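PDB 3SOT: multidomain protein including DUF1735, which is of unknown function but combines a DUF4973 region with a BT_3044-like C-terminal region in a protein of the gut bacterium Bacteroides ovatus. Local coordinates for the interface of chains A and B. Numbering follows the deposited sequence. Chains: chain A/B, Multidomain protein including DUF1735.

The interface of chains A and B. Residues chain A 175, 180, 182; chain B 167, 170.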
# COMPACT_ATOMS: atom_id res chain seq x y z
N ILE A 175 -2.59 13.79 -23.06
CA ILE A 175 -1.21 14.19 -23.31
C ILE A 175 -1.25 15.06 -24.56
O ILE A 175 -1.66 14.58 -25.63
CB ILE A 175 -0.21 13.01 -23.43
CG1 ILE A 175 -0.25 12.08 -22.21
CG2 ILE A 175 1.19 13.55 -23.64
CD1 ILE A 175 0.68 10.83 -22.31
N ASP A 180 -4.20 9.88 -24.67
CA ASP A 180 -3.11 8.98 -25.05
C ASP A 180 -3.68 7.61 -25.50
O ASP A 180 -4.84 7.29 -25.22
CB ASP A 180 -2.13 8.80 -23.88
CG ASP A 180 -0.80 8.15 -24.23
OD1 ASP A 180 -0.18 8.57 -25.21
OD2 ASP A 180 -0.30 7.33 -23.43
N ASN A 182 -2.23 4.64 -24.66
CA ASN A 182 -2.12 3.80 -23.47
C ASN A 182 -3.24 4.10 -22.51
O ASN A 182 -3.51 5.28 -22.20
CB ASN A 182 -0.76 4.00 -22.75
CG ASN A 182 0.46 3.63 -23.55
OD1 ASN A 182 0.72 2.46 -23.84
ND2 ASN A 182 1.29 4.62 -23.82
N SER B 167 2.49 13.28 -15.91
CA SER B 167 1.52 12.52 -16.73
C SER B 167 1.99 12.36 -18.21
O SER B 167 1.55 11.43 -18.89
CB SER B 167 0.15 13.18 -16.70
OG SER B 167 0.18 14.51 -17.16
N LYS B 170 6.75 9.22 -20.04
CA LYS B 170 6.56 7.80 -20.35
C LYS B 170 7.85 7.01 -20.06
O LYS B 170 8.95 7.40 -20.48
CB LYS B 170 6.13 7.59 -21.82
CG LYS B 170 4.74 8.10 -22.15
CD LYS B 170 4.35 7.64 -23.54
CE LYS B 170 2.93 7.94 -23.93
NZ LYS B 170 2.60 7.27 -25.22
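B:Lys170 meets A:Asp180 in a salt bridge across the interface of the two copies, NZ of the ammonium group lying 3.1 Å from the carboxylate oxygen OD1. The pair also qualifies as a hydrogen bond, given by the lysine and received on the syn lone pair of OD1, the side facing the other oxygen. The two side chains approach from opposite directions. The lysine chain is extended beyond CG (chi2 -171°), which carries its ammonium end across to the acid, and the carboxylate is swung towards it with CG anti to the backbone N (chi1 -167°). The ammonium end faces both oxygens, NZ being 3.4 Å from A:Asp180 OD2 and close to the carboxylate plane.

Within chain A, a second hydrogen bond probably helps hold the acid: the side-chain amide ND2 of A:Asn182 donates to A:Asp180 OD2 at 3.2 Å, arriving on the syn side but 32° out of the carboxylate plane. The asparagine, itself at the interface, probably also limits the acid's rotation. The same ND2 is 3.3 Å from B:Lys170 NZ, a proximity without a hydrogen bond, as two donors gather round one carboxylate. Replacing the acid A:Asp180 by an alanine removes the carboxylate, and would probably leave the lysine ammonium without its counter-charge and the asparagine amide without its acceptor, freer to turn.

Among apolar contacts, A:Asp180 CG lies 3.7 Å from B:Lys170 CE. CD1 at the end of A:Ile175 lies 4.0 Å from the same B:Lys170 CE, the two side chains crossing at a slant. CD1 also makes a van der Waals contact with a polar atom, the backbone carbonyl O of B:Ser167, at 3.6 Å. The patch hides 99 Å² of protein surface in all, of which B:Lys170 supplies about half.

In the fold, strand 169-175 of both copies takes part, through its last residue in A and its second in B, and the short strands 178-180 and 182-184 add to A's side. B:Lys170 lies three residues beyond the loop residue B:Ser167. The interface lacks exact two-fold symmetry and may reflect crystal packing rather than a biological oligomer.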